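Local coordinates for uncharacterized protein (Trypanosoma cruzi, PDB 6XYB), which is of unknown function but belongs to a conserved kinetoplastid-specific family, is probably a paraflagellar rod component, and binds metal ions including magnesium, at residues F13-I18 against S106-T111; L7-T12 against L113-R118; L32-I37 against P51-F56; A24-T29 against E89-N94; T19-A24 against P58-W63. All blocks are in the same frame, centred on the assembly; numbering follows the deposited sequence. Where two conformers were deposited one is given.

Contact 1 of 5, residues F13-I18 against S106-T111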
# COMPACT_ATOMS: atom_id res chain seq x y z
N PHE C 13 14.98 5.25 -3.92
CA PHE C 13 15.75 6.44 -3.54
C PHE C 13 16.72 6.06 -2.41
O PHE C 13 16.38 5.24 -1.58
CB PHE C 13 14.82 7.49 -2.97
CG PHE C 13 13.70 7.84 -3.86
CD1 PHE C 13 13.77 8.85 -4.78
CD2 PHE C 13 12.52 7.15 -3.76
CE1 PHE C 13 12.72 9.13 -5.65
CE2 PHE C 13 11.45 7.44 -4.60
CZ PHE C 13 11.55 8.42 -5.55
N ASN C 14 17.94 6.64 -2.33
CA ASN C 14 18.62 7.47 -3.29
C ASN C 14 19.87 6.76 -3.78
O ASN C 14 20.44 5.93 -3.06
CB ASN C 14 18.97 8.82 -2.65
CG ASN C 14 17.76 9.73 -2.62
OD1 ASN C 14 17.23 10.09 -3.66
ND2 ASN C 14 17.30 10.11 -1.44
N PRO C 15 20.38 7.09 -5.00
CA PRO C 15 19.77 8.11 -5.84
C PRO C 15 18.50 7.60 -6.51
O PRO C 15 18.21 6.39 -6.47
CB PRO C 15 20.84 8.40 -6.90
CG PRO C 15 21.63 7.10 -6.98
CD PRO C 15 21.54 6.46 -5.61
N PRO C 16 17.69 8.53 -7.07
CA PRO C 16 16.37 8.20 -7.60
C PRO C 16 16.46 7.37 -8.88
O PRO C 16 17.01 7.78 -9.89
CB PRO C 16 15.66 9.52 -7.85
CG PRO C 16 16.68 10.61 -7.61
CD PRO C 16 17.96 9.97 -7.09
N VAL C 17 15.86 6.16 -8.81
CA VAL C 17 15.85 5.24 -9.99
C VAL C 17 14.41 4.77 -10.16
O VAL C 17 13.83 4.19 -9.20
CB VAL C 17 16.79 4.02 -9.88
CG1 VAL C 17 16.62 3.16 -11.14
CG2 VAL C 17 18.24 4.48 -9.63
N ILE C 18 13.85 5.04 -11.33
CA ILE C 18 12.45 4.70 -11.61
C ILE C 18 12.45 3.62 -12.70
O ILE C 18 13.08 3.77 -13.75
CB ILE C 18 11.64 5.92 -12.08
CG1 ILE C 18 11.65 7.03 -11.03
CG2 ILE C 18 10.24 5.47 -12.49
CD1 ILE C 18 11.35 8.38 -11.57
N SER C 106 21.32 -0.46 3.37
CA SER C 106 21.62 0.38 2.19
C SER C 106 21.15 1.82 2.45
O SER C 106 21.61 2.72 1.75
CB SER C 106 20.92 -0.16 0.99
OG SER C 106 19.52 0.06 1.14
N GLY C 107 20.16 2.00 3.34
CA GLY C 107 19.52 3.30 3.60
C GLY C 107 18.58 3.70 2.48
O GLY C 107 18.29 4.89 2.34
N LYS C 108 18.15 2.78 1.62
CA LYS C 108 17.31 3.10 0.45
C LYS C 108 15.87 2.68 0.70
O LYS C 108 15.64 1.70 1.43
CB LYS C 108 17.81 2.41 -0.82
CG LYS C 108 19.27 2.61 -1.25
CD LYS C 108 19.56 2.02 -2.62
CE LYS C 108 20.97 2.29 -3.08
NZ LYS C 108 21.09 3.63 -3.68
N ASP C 109 14.96 3.43 0.14
CA ASP C 109 13.53 3.05 0.23
C ASP C 109 12.98 2.76 -1.14
O ASP C 109 13.44 3.39 -2.10
CB ASP C 109 12.65 4.08 0.92
CG ASP C 109 12.75 5.45 0.29
OD1 ASP C 109 13.77 6.14 0.58
OD2 ASP C 109 11.79 5.88 -0.42
N THR C 110 12.10 1.77 -1.24
CA THR C 110 11.55 1.37 -2.52
C THR C 110 10.03 1.41 -2.42
O THR C 110 9.52 0.74 -1.50
CB THR C 110 12.06 -0.02 -2.91
OG1 THR C 110 13.49 0.06 -3.03
CG2 THR C 110 11.44 -0.51 -4.19
N THR C 111 9.38 1.96 -3.42
CA THR C 111 7.95 2.06 -3.50
C THR C 111 7.48 1.49 -4.82
O THR C 111 8.01 1.86 -5.87
CB THR C 111 7.50 3.48 -3.32
OG1 THR C 111 7.93 4.02 -2.07
CG2 THR C 111 6.02 3.65 -3.55
O HOH W 1 19.12 3.87 -6.18
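Phe13 and Asp109 face each other as an antiparallel hydrogen-bonded pair. Phe13 N donates to Asp109 O at 3.0 Å, and Asp109 N returns the bond to Phe13 O at 2.9 Å. Both side chains lie on the same face of the sheet. CG of Asp109 stands between the backbone N and the carbonyl carbon (chi1 55°), and OD2 comes to 3.6 Å from Phe13 CD2. The carboxylate approaches the ring obliquely, the two planes being only 19° apart. The other oxygen, OD1, is engaged by Lys77 in a salt bridge; Lys77 and Phe81, on helix 74-90, also pack on the Phe13 side chain. Lys108 CA touches Phe13 O in a CA-H...O contact of 3.1 Å, and the lysine chain runs straight to CE before the final torsion bends it (chi4 -82°). NZ ends up beside Asn14 O; the modelled 2.5 Å between them is very short, which makes the exact length doubtful. A water accepts from Lys108 NZ at 3.2 Å and donates to Pro15 O, tying the lysine further to the turn. The peptide bonds before Asn14 and Pro15 are both cis, so the chain reverses sharply just past the paired strand end. Next to Lys108, an ST turn forms as Ser106 OG accepts from Lys108 N. The arrangement is that of adjoining beta-hairpins, with the turn after strand 6-13 gripped by the first residues of strand 108-117.

Contact 2 of 5, residues L7-T12 against L113-R118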
# COMPACT_ATOMS: atom_id res chain seq x y z
N LEU C 7 0.45 -2.66 -15.11
CA LEU C 7 1.71 -1.92 -15.12
C LEU C 7 2.19 -1.88 -13.69
O LEU C 7 1.39 -1.73 -12.75
CB LEU C 7 1.45 -0.51 -15.69
CG LEU C 7 2.52 0.55 -15.84
CD1 LEU C 7 3.63 0.08 -16.68
CD2 LEU C 7 1.82 1.74 -16.45
N CYS C 8 3.50 -2.03 -13.52
CA CYS C 8 4.16 -1.83 -12.22
C CYS C 8 5.21 -0.75 -12.39
O CYS C 8 6.11 -0.92 -13.28
CB CYS C 8 4.79 -3.12 -11.68
SG CYS C 8 5.78 -2.86 -10.17
N VAL C 9 5.14 0.30 -11.58
CA VAL C 9 6.21 1.30 -11.56
C VAL C 9 6.88 1.19 -10.19
O VAL C 9 6.21 1.13 -9.14
CB VAL C 9 5.69 2.71 -11.77
CG1 VAL C 9 6.79 3.76 -11.66
CG2 VAL C 9 5.00 2.86 -13.09
N SER C 10 8.21 1.11 -10.20
CA SER C 10 8.92 1.04 -8.93
C SER C 10 9.87 2.22 -8.86
O SER C 10 10.49 2.55 -9.88
CB SER C 10 9.66 -0.28 -8.80
OG SER C 10 10.20 -0.47 -7.51
N ALA C 11 10.04 2.76 -7.67
CA ALA C 11 10.97 3.89 -7.49
C ALA C 11 11.79 3.61 -6.23
O ALA C 11 11.18 3.43 -5.16
CB ALA C 11 10.21 5.16 -7.36
N THR C 12 13.11 3.69 -6.38
CA THR C 12 14.05 3.53 -5.28
C THR C 12 14.79 4.85 -5.15
O THR C 12 15.17 5.43 -6.14
CB THR C 12 14.96 2.32 -5.52
OG1 THR C 12 14.15 1.13 -5.55
CG2 THR C 12 15.96 2.19 -4.38
N LEU C 113 4.05 0.96 -7.35
CA LEU C 113 2.73 1.50 -7.73
C LEU C 113 2.21 0.52 -8.79
O LEU C 113 2.90 0.29 -9.84
CB LEU C 113 2.87 2.92 -8.27
CG LEU C 113 3.39 4.01 -7.35
CD1 LEU C 113 3.82 5.23 -8.17
CD2 LEU C 113 2.34 4.50 -6.35
N PHE C 114 0.99 0.04 -8.62
CA PHE C 114 0.43 -0.93 -9.57
C PHE C 114 -0.82 -0.33 -10.23
O PHE C 114 -1.65 0.29 -9.54
CB PHE C 114 -0.01 -2.20 -8.82
CG PHE C 114 1.11 -2.95 -8.19
CD1 PHE C 114 1.94 -3.72 -8.96
CD2 PHE C 114 1.37 -2.80 -6.85
CE1 PHE C 114 3.00 -4.43 -8.40
CE2 PHE C 114 2.41 -3.54 -6.26
CZ PHE C 114 3.23 -4.31 -7.05
N PHE C 115 -0.89 -0.46 -11.55
CA PHE C 115 -1.92 0.20 -12.37
C PHE C 115 -2.66 -0.80 -13.26
O PHE C 115 -2.06 -1.83 -13.66
CB PHE C 115 -1.30 1.21 -13.32
CG PHE C 115 -0.60 2.34 -12.61
CD1 PHE C 115 0.73 2.20 -12.23
CD2 PHE C 115 -1.20 3.59 -12.37
CE1 PHE C 115 1.39 3.19 -11.53
CE2 PHE C 115 -0.52 4.61 -11.69
CZ PHE C 115 0.78 4.39 -11.26
N ALA C 116 -3.94 -0.54 -13.49
CA ALA C 116 -4.75 -1.36 -14.41
C ALA C 116 -5.42 -0.46 -15.44
O ALA C 116 -5.58 0.78 -15.24
CB ALA C 116 -5.77 -2.16 -13.61
N ARG C 117 -5.80 -1.04 -16.59
CA ARG C 117 -6.55 -0.24 -17.59
C ARG C 117 -7.98 -0.01 -17.09
O ARG C 117 -8.45 -0.82 -16.28
CB ARG C 117 -6.61 -0.93 -18.97
CG ARG C 117 -5.31 -1.08 -19.70
CD ARG C 117 -4.63 0.21 -20.06
NE ARG C 117 -5.26 0.98 -21.14
CZ ARG C 117 -4.84 2.17 -21.55
NH1 ARG C 117 -3.76 2.69 -21.01
NH2 ARG C 117 -5.47 2.84 -22.50
N ARG C 118 -8.65 1.05 -17.55
CA ARG C 118 -9.88 1.62 -16.93
C ARG C 118 -11.09 0.69 -17.11
O ARG C 118 -12.03 0.75 -16.27
CB ARG C 118 -10.18 2.99 -17.53
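Cys8 and Phe114 sit opposite each other on one face of the sheet, while Leu7, Val9, Leu113 and Phe115 make up the other. On the first face, Cys8 SG is anti to the backbone N (chi1 173°) and lies against one corner of the Phe114 ring, 3.7 Å from CE1. The sulfur stands obliquely to the ring, 4.5 Å from its centroid, a Cys sulfur-aromatic contact. Ser78 of the third subunit packs on Cys8, and Ile85 of that subunit on Phe114, so this face is buried by the assembly. On the other face the fit is staggered. Phe115 and Leu7 meet directly through their CB atoms at 4.0 Å, but the Phe115 ring runs on diagonally until CE1 rests 3.9 Å from Val9 CG2. The valine methyl group thus fills the dip beside the ring, and Leu7 O lies at the ring's edge. Leu88 of helix 74-90 covers Leu7, Val9 and Phe115 together. Between the two layers of side chains, the backbones bond as two hydrogen-bonded pairs, Leu7 with Phe115 and Val9 with Leu113; Val9 N to Leu113 O is 2.8 Å. Leu113 also touches Ser98, a magnesium-binding residue of this protein, although no magnesium is bound to it in this chain. Strands crossing at 156°, with a helix on one face and another subunit on the other, make this an inner pair, next to outermost strand 93-103, of the twisted antiparallel sheet in an alpha+beta fold.

Contact 3 of 5, residues L32-I37 against P51-F56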
# COMPACT_ATOMS: atom_id res chain seq x y z
N LEU C 32 5.93 10.78 -22.40
CA LEU C 32 5.16 11.78 -21.65
C LEU C 32 5.71 11.82 -20.22
O LEU C 32 5.88 12.90 -19.65
CB LEU C 32 3.69 11.36 -21.68
CG LEU C 32 2.69 12.25 -20.95
CD1 LEU C 32 1.35 12.21 -21.67
CD2 LEU C 32 2.52 11.86 -19.50
N LEU C 33 5.96 10.67 -19.62
CA LEU C 33 6.52 10.65 -18.25
C LEU C 33 7.94 11.23 -18.19
O LEU C 33 8.25 11.91 -17.19
CB LEU C 33 6.51 9.26 -17.67
CG LEU C 33 5.13 8.70 -17.39
CD1 LEU C 33 5.28 7.30 -16.88
CD2 LEU C 33 4.41 9.56 -16.38
N GLU C 34 8.75 11.00 -19.21
CA GLU C 34 10.11 11.58 -19.34
C GLU C 34 10.02 13.08 -19.10
O GLU C 34 10.86 13.60 -18.39
CB GLU C 34 10.70 11.28 -20.72
CG GLU C 34 12.01 10.56 -20.68
CD GLU C 34 12.30 9.98 -22.04
OE1 GLU C 34 12.10 10.70 -23.10
OE2 GLU C 34 12.64 8.80 -22.05
N GLN C 35 9.03 13.75 -19.72
CA GLN C 35 8.89 15.22 -19.69
C GLN C 35 8.33 15.66 -18.33
O GLN C 35 8.72 16.73 -17.87
CB GLN C 35 7.97 15.67 -20.83
CG GLN C 35 8.47 15.26 -22.21
CD GLN C 35 7.39 15.24 -23.26
OE1 GLN C 35 6.19 15.35 -22.97
NE2 GLN C 35 7.80 15.11 -24.52
N ARG C 36 7.42 14.88 -17.74
CA ARG C 36 6.68 15.28 -16.51
C ARG C 36 7.53 15.11 -15.25
O ARG C 36 7.39 15.93 -14.33
CB ARG C 36 5.36 14.52 -16.36
CG ARG C 36 4.45 14.65 -17.57
CD ARG C 36 3.49 15.81 -17.54
NE ARG C 36 2.38 15.52 -18.44
CZ ARG C 36 1.27 16.24 -18.52
NH1 ARG C 36 1.11 17.30 -17.74
NH2 ARG C 36 0.32 15.90 -19.38
N ILE C 37 8.33 14.05 -15.15
CA ILE C 37 8.98 13.67 -13.86
C ILE C 37 9.98 14.75 -13.46
O ILE C 37 9.76 15.37 -12.43
CB ILE C 37 9.56 12.24 -13.90
CG1 ILE C 37 8.41 11.24 -13.95
CG2 ILE C 37 10.47 11.96 -12.70
CD1 ILE C 37 8.79 9.85 -14.23
N PRO C 51 18.19 16.75 -20.79
CA PRO C 51 17.15 16.03 -20.04
C PRO C 51 17.44 14.52 -19.90
O PRO C 51 17.92 13.91 -20.80
CB PRO C 51 15.86 16.32 -20.84
CG PRO C 51 16.32 16.74 -22.23
CD PRO C 51 17.69 17.35 -22.04
N VAL C 52 17.08 13.92 -18.76
CA VAL C 52 17.30 12.46 -18.56
C VAL C 52 16.17 11.68 -19.25
O VAL C 52 15.07 12.22 -19.48
CB VAL C 52 17.40 12.04 -17.09
CG1 VAL C 52 18.67 12.56 -16.42
CG2 VAL C 52 16.16 12.46 -16.34
N LYS C 53 16.50 10.45 -19.63
CA LYS C 53 15.66 9.60 -20.51
C LYS C 53 15.42 8.26 -19.82
O LYS C 53 16.25 7.77 -19.04
CB LYS C 53 16.36 9.31 -21.84
CG LYS C 53 16.82 10.51 -22.64
CD LYS C 53 17.10 10.09 -24.05
CE LYS C 53 16.32 10.89 -25.07
NZ LYS C 53 14.87 10.56 -25.05
N PHE C 54 14.31 7.64 -20.14
CA PHE C 54 14.13 6.21 -19.92
C PHE C 54 14.88 5.42 -20.98
O PHE C 54 14.75 5.73 -22.19
CB PHE C 54 12.63 5.89 -19.98
CG PHE C 54 11.87 6.18 -18.72
CD1 PHE C 54 11.95 5.32 -17.64
CD2 PHE C 54 11.05 7.27 -18.63
CE1 PHE C 54 11.23 5.51 -16.47
CE2 PHE C 54 10.32 7.48 -17.47
CZ PHE C 54 10.46 6.64 -16.37
N LEU C 55 15.61 4.42 -20.52
CA LEU C 55 16.26 3.40 -21.35
C LEU C 55 15.56 2.05 -21.22
O LEU C 55 15.14 1.70 -20.13
CB LEU C 55 17.74 3.26 -20.99
CG LEU C 55 18.61 4.51 -21.14
CD1 LEU C 55 20.09 4.17 -20.93
CD2 LEU C 55 18.45 5.21 -22.48
N PHE C 56 15.47 1.33 -22.36
CA PHE C 56 14.82 0.00 -22.40
C PHE C 56 15.84 -1.10 -22.15
O PHE C 56 16.88 -1.16 -22.81
CB PHE C 56 14.10 -0.21 -23.71
CG PHE C 56 13.41 -1.54 -23.77
CD1 PHE C 56 12.19 -1.71 -23.16
CD2 PHE C 56 13.99 -2.59 -24.46
CE1 PHE C 56 11.53 -2.91 -23.26
CE2 PHE C 56 13.35 -3.82 -24.51
CZ PHE C 56 12.11 -3.96 -23.93
O HOH W 2 12.67 6.78 -23.80
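Leu33 of helix 27-36 begins the contact with Phe54, where a helix of this alpha+beta fold, its helices packed on one face of an antiparallel sheet, lies against the segment leading into the edge strand 55-57. Leu33 CB comes to 4.2 Å from Phe54 CE2, obliquely to the ring. The same ring rests on Ile18 and Met20 of strand 17-21, so it is wedged between helix and sheet. Glu34 follows and buries more surface here than any other residue of the two segments. Its chi1 of -123° lies away from the staggered positions and places Glu34 CG 3.7 Å from Val52 O. Beyond CG the chain is extended, which carries the carboxylate to the backbone of Lys53 and Phe54. OE2 accepts from Phe54 N at 2.8 Å; the donor comes in on the anti side, 28° out of the carboxylate plane. A water donates both to Glu34 OE2 at 2.7 Å and to Phe54 O, so one glutamate oxygen holds the N-H of Phe54 directly and reaches its carbonyl through the water. OE1 makes a weak salt bridge with Lys53 NZ at 3.4 Å; the lysine chain bends at its last two torsions. Four residues after Leu33, Ile37 points to the same segment; its N donates to Leu33 O. Ile37 also packs on Thr83 and Ile84 of helix 74-90, linking the end of helix 27-36 to that helix. Its CD1 meets the edge of the Phe54 ring, close to the ring plane and 4.2 Å from CZ.

Contact 4 of 5, residues A24-T29 against E89-N94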
# COMPACT_ATOMS: atom_id res chain seq x y z
N ALA C 24 2.12 -3.88 -22.23
CA ALA C 24 1.26 -2.94 -22.96
C ALA C 24 1.63 -1.47 -22.74
O ALA C 24 0.88 -0.60 -23.23
CB ALA C 24 -0.16 -3.17 -22.56
N LEU C 25 2.75 -1.19 -22.11
CA LEU C 25 3.24 0.20 -21.94
C LEU C 25 3.77 0.69 -23.30
O LEU C 25 4.70 0.09 -23.81
CB LEU C 25 4.31 0.16 -20.84
CG LEU C 25 5.00 1.48 -20.55
CD1 LEU C 25 3.99 2.56 -20.15
CD2 LEU C 25 6.07 1.34 -19.47
N ARG C 26 3.19 1.76 -23.84
CA ARG C 26 3.61 2.28 -25.13
C ARG C 26 4.71 3.34 -25.00
O ARG C 26 4.77 4.03 -23.95
CB ARG C 26 2.40 2.76 -25.93
CG ARG C 26 1.84 4.07 -25.46
CD ARG C 26 0.72 4.53 -26.31
NE ARG C 26 0.22 5.77 -25.75
CZ ARG C 26 -0.40 6.72 -26.46
NH1 ARG C 26 -0.54 6.58 -27.76
NH2 ARG C 26 -0.86 7.81 -25.85
N GLU C 27 5.53 3.50 -26.05
CA GLU C 27 6.67 4.46 -25.94
C GLU C 27 6.11 5.88 -25.74
O GLU C 27 6.78 6.71 -25.10
CB GLU C 27 7.59 4.26 -27.13
CG GLU C 27 8.99 4.78 -26.80
CD GLU C 27 10.13 4.39 -27.73
OE1 GLU C 27 9.93 3.46 -28.53
OE2 GLU C 27 11.23 5.02 -27.64
N GLU C 28 4.97 6.18 -26.35
CA GLU C 28 4.38 7.54 -26.23
C GLU C 28 4.19 7.85 -24.73
O GLU C 28 4.33 9.01 -24.34
CB GLU C 28 3.13 7.61 -27.13
CG GLU C 28 3.38 7.43 -28.65
CD GLU C 28 3.52 5.99 -29.16
OE1 GLU C 28 3.62 5.05 -28.35
OE2 GLU C 28 3.45 5.74 -30.38
N THR C 29 3.79 6.84 -23.92
CA THR C 29 3.50 7.07 -22.50
C THR C 29 4.82 7.31 -21.73
O THR C 29 4.87 8.20 -20.84
CB THR C 29 2.78 5.85 -21.93
OG1 THR C 29 1.53 5.74 -22.60
CG2 THR C 29 2.58 5.96 -20.44
N GLU C 89 -2.64 8.35 -15.39
CA GLU C 89 -4.12 8.39 -15.36
C GLU C 89 -4.55 8.95 -16.73
O GLU C 89 -5.47 8.37 -17.35
CB GLU C 89 -4.65 9.15 -14.15
CG GLU C 89 -6.14 8.92 -13.94
CD GLU C 89 -6.88 9.71 -12.87
OE1 GLU C 89 -6.31 10.68 -12.25
OE2 GLU C 89 -8.04 9.33 -12.63
N GLY C 90 -3.89 10.01 -17.22
CA GLY C 90 -4.25 10.64 -18.51
C GLY C 90 -4.07 9.68 -19.68
O GLY C 90 -4.76 9.86 -20.70
N GLU C 91 -3.16 8.71 -19.53
CA GLU C 91 -2.84 7.67 -20.55
C GLU C 91 -3.69 6.40 -20.37
O GLU C 91 -3.39 5.46 -21.07
CB GLU C 91 -1.35 7.35 -20.44
CG GLU C 91 -0.51 8.51 -20.94
CD GLU C 91 -0.50 8.66 -22.47
OE1 GLU C 91 -0.03 7.73 -23.21
OE2 GLU C 91 -0.96 9.70 -22.92
N GLY C 92 -4.67 6.40 -19.47
CA GLY C 92 -5.67 5.33 -19.34
C GLY C 92 -5.23 4.27 -18.35
O GLY C 92 -5.80 3.17 -18.38
N TRP C 93 -4.29 4.59 -17.47
CA TRP C 93 -3.78 3.65 -16.44
C TRP C 93 -4.22 4.16 -15.05
O TRP C 93 -3.76 5.25 -14.62
CB TRP C 93 -2.27 3.54 -16.50
CG TRP C 93 -1.72 2.87 -17.72
CD1 TRP C 93 -1.09 3.47 -18.77
CD2 TRP C 93 -1.73 1.46 -18.03
NE1 TRP C 93 -0.73 2.53 -19.73
CE2 TRP C 93 -1.08 1.28 -19.26
CE3 TRP C 93 -2.18 0.36 -17.30
CZ2 TRP C 93 -0.93 0.01 -19.84
CZ3 TRP C 93 -2.07 -0.88 -17.88
CH2 TRP C 93 -1.40 -1.05 -19.09
N ASN C 94 -4.96 3.29 -14.38
CA ASN C 94 -5.66 3.63 -13.12
C ASN C 94 -4.88 3.00 -11.95
O ASN C 94 -4.53 1.85 -12.02
CB ASN C 94 -7.13 3.18 -13.11
CG ASN C 94 -7.95 3.85 -14.19
OD1 ASN C 94 -8.54 3.19 -15.03
ND2 ASN C 94 -7.88 5.17 -14.27
O HOH W 3 0.66 2.98 -22.20
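Arg26, Thr29 and Glu91 are held together by charge and hydrogen bonds that converge on one oxygen. The guanidinium grips Glu91 side-on: NE reaches OE1 at 3.2 Å and NH2 reaches the same OE1 at 2.8 Å, both within a few degrees of the guanidinium plane. The two flat groups are nearly coplanar, 11° apart, and Glu28 CB covers the centre of one guanidinium face. Glu91 OE2 has a weaker bond to NH2. Thr29 adds a third donor, its OG1 giving a hydrogen bond of 2.6 Å to the anti lone pair of OE1. Three donors on one atom should favour a charged carboxylate. The glutamate chain turns at CG (chi2 -74°), and its CG packs on Thr29 CG2.

Water forms the second kind of link. One molecule donates to Thr29 OG1 at 2.9 Å and accepts from Trp93 NE1 at 2.9 Å, and it also accepts from the N of Arg26, the N-cap residue of helix 27-36. Apolar contact is lighter, Trp93 CH2 lying 4.3 Å from Ala24 CB. Ala24 O lies at the edge of the indole, in its plane, 3.9 Å from Trp93 CZ2.

In the partner segment, Gly92 is the C' residue of the Schellman motif that ends helix 74-90. The start of helix 27-36 is therefore pinned to the turn between that helix and strand 93-103. Leu88 of helix 74-90 packs on Thr29 and Trp93, and Arg117 of the neighbouring strand 108-117 makes a cation-pi contact with Trp93 and binds Glu91 O.

Contact 5 of 5, residues T19-A24 against P58-W63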
# COMPACT_ATOMS: atom_id res chain seq x y z
N THR C 19 11.76 2.51 -12.45
CA THR C 19 11.60 1.40 -13.41
C THR C 19 10.11 1.19 -13.70
O THR C 19 9.30 1.29 -12.77
CB THR C 19 12.27 0.14 -12.88
OG1 THR C 19 11.90 -0.16 -11.55
CG2 THR C 19 13.77 0.21 -12.91
N MET C 20 9.80 0.86 -14.94
CA MET C 20 8.42 0.63 -15.37
C MET C 20 8.34 -0.68 -16.10
O MET C 20 9.10 -0.88 -17.06
CB MET C 20 7.99 1.80 -16.28
CG MET C 20 8.23 3.14 -15.66
SD MET C 20 7.30 4.47 -16.37
CE MET C 20 7.96 4.57 -17.96
N LEU C 21 7.47 -1.58 -15.64
CA LEU C 21 7.25 -2.92 -16.23
C LEU C 21 5.81 -3.03 -16.67
O LEU C 21 4.95 -2.58 -16.01
CB LEU C 21 7.50 -4.01 -15.19
CG LEU C 21 8.91 -4.31 -14.75
CD1 LEU C 21 9.39 -3.23 -13.81
CD2 LEU C 21 8.93 -5.70 -14.10
N GLY C 22 5.60 -3.69 -17.79
CA GLY C 22 4.27 -3.90 -18.36
C GLY C 22 4.33 -4.05 -19.86
O GLY C 22 4.84 -3.12 -20.49
N SER C 23 3.85 -5.17 -20.42
CA SER C 23 3.90 -5.52 -21.87
C SER C 23 3.23 -4.43 -22.70
O SER C 23 3.71 -4.16 -23.83
CB SER C 23 3.27 -6.87 -22.17
OG SER C 23 2.01 -7.05 -21.51
N ALA C 24 2.12 -3.88 -22.23
CA ALA C 24 1.26 -2.94 -22.96
C ALA C 24 1.63 -1.47 -22.74
O ALA C 24 0.88 -0.60 -23.23
CB ALA C 24 -0.16 -3.17 -22.56
N PRO C 58 15.64 -5.65 -21.82
CA PRO C 58 14.84 -6.87 -21.83
C PRO C 58 15.09 -7.74 -20.59
O PRO C 58 16.03 -7.48 -19.85
CB PRO C 58 15.31 -7.55 -23.12
CG PRO C 58 16.79 -7.16 -23.20
CD PRO C 58 16.82 -5.73 -22.71
N ASN C 59 14.19 -8.70 -20.37
CA ASN C 59 14.41 -9.90 -19.50
C ASN C 59 14.70 -9.54 -18.01
O ASN C 59 15.88 -9.77 -17.53
CB ASN C 59 15.52 -10.75 -20.12
N PRO C 60 13.72 -8.92 -17.27
CA PRO C 60 12.37 -8.69 -17.76
C PRO C 60 12.35 -7.35 -18.48
O PRO C 60 13.13 -6.48 -18.15
CB PRO C 60 11.53 -8.59 -16.49
CG PRO C 60 12.47 -7.98 -15.47
CD PRO C 60 13.86 -8.42 -15.89
N ASP C 61 11.49 -7.28 -19.49
CA ASP C 61 11.34 -6.08 -20.33
C ASP C 61 10.90 -4.94 -19.42
O ASP C 61 9.84 -5.03 -18.69
CB ASP C 61 10.33 -6.28 -21.45
CG ASP C 61 10.70 -7.36 -22.44
OD1 ASP C 61 11.87 -7.80 -22.45
OD2 ASP C 61 9.79 -7.76 -23.20
N HIS C 62 11.64 -3.84 -19.48
CA HIS C 62 11.29 -2.63 -18.70
C HIS C 62 12.04 -1.41 -19.20
O HIS C 62 13.03 -1.52 -19.95
CB HIS C 62 11.58 -2.87 -17.18
CG HIS C 62 13.04 -2.81 -16.84
ND1 HIS C 62 13.91 -3.80 -17.15
CD2 HIS C 62 13.77 -1.87 -16.19
CE1 HIS C 62 15.10 -3.49 -16.72
NE2 HIS C 62 15.07 -2.28 -16.18
N TRP C 63 11.58 -0.26 -18.71
CA TRP C 63 12.18 1.07 -18.90
C TRP C 63 12.74 1.56 -17.57
O TRP C 63 12.10 1.43 -16.52
CB TRP C 63 11.12 2.03 -19.42
CG TRP C 63 10.62 1.61 -20.76
CD1 TRP C 63 9.53 0.82 -21.04
CD2 TRP C 63 11.13 2.04 -22.03
NE1 TRP C 63 9.32 0.77 -22.40
CE2 TRP C 63 10.28 1.51 -23.04
CE3 TRP C 63 12.14 2.95 -22.43
CZ2 TRP C 63 10.51 1.75 -24.41
CZ3 TRP C 63 12.38 3.15 -23.78
CH2 TRP C 63 11.55 2.59 -24.76
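An antiparallel strand pairing joins Met20 to Trp63, where strand 17-21 meets the beginning of strand 62-66. Met20 N donates to Trp63 O at 2.8 Å, and Trp63 N to Met20 O at 3.0 Å. Thr19 CA adds a CA-H...O contact to Trp63 O. On the face shared by Met20 and Trp63, the thioether chain bends at its last torsion (chi3 -66°) and lays CE 4.3 Å from Trp63 CB. On the other face, Leu21 and His62 lie side by side and point the same way, with Leu21 CG 3.9 Å from His62 CB. The imidazole crosses Thr19 obliquely, its CD2 meeting Thr19 CG2 at 3.9 Å. His62 ND1 donates to Pro60 O at 3.0 Å, with the acceptor close to the ring plane, which fixes the rotation of the ring. The turn before the strand has a cis peptide bond before Pro60, and Asp61 OD1 accepts from Asn59 N at 3.2 Å. Pro60 CG then touches Leu21 CD2 lightly. Leu75 of the third subunit packs on Pro60 and His62, and Ser78 of that subunit on Leu21. Around the Met20 side, Val30 and Leu33 of helix 27-36 cover the methionine, and Val30 and Glu27 touch Trp63. Strand 17-21 is bonded along its other side to strand 6-13, while strand 62-66 pairs next with edge strand 55-57.

In the fold
Starting at the N terminus, strand 6-13 pairs with strand 108-117, so contact 2 closes a loop of 100 residues that holds all the other contacts. Contact 1, just inside it, joins the turn after strand 6-13 to the start of strand 108-117. Strand 17-21 then meets strand 62-66 in contact 5, and the enclosed contact 3 brings helix 27-36 to the segment before strand 55-57. Contact 4 ties the start of helix 27-36 to the turn between helix 74-90 and strand 93-103; it crosses contact 5, shares Ala24 with it, and also encloses contact 3. Together they link both helices to one antiparallel sheet.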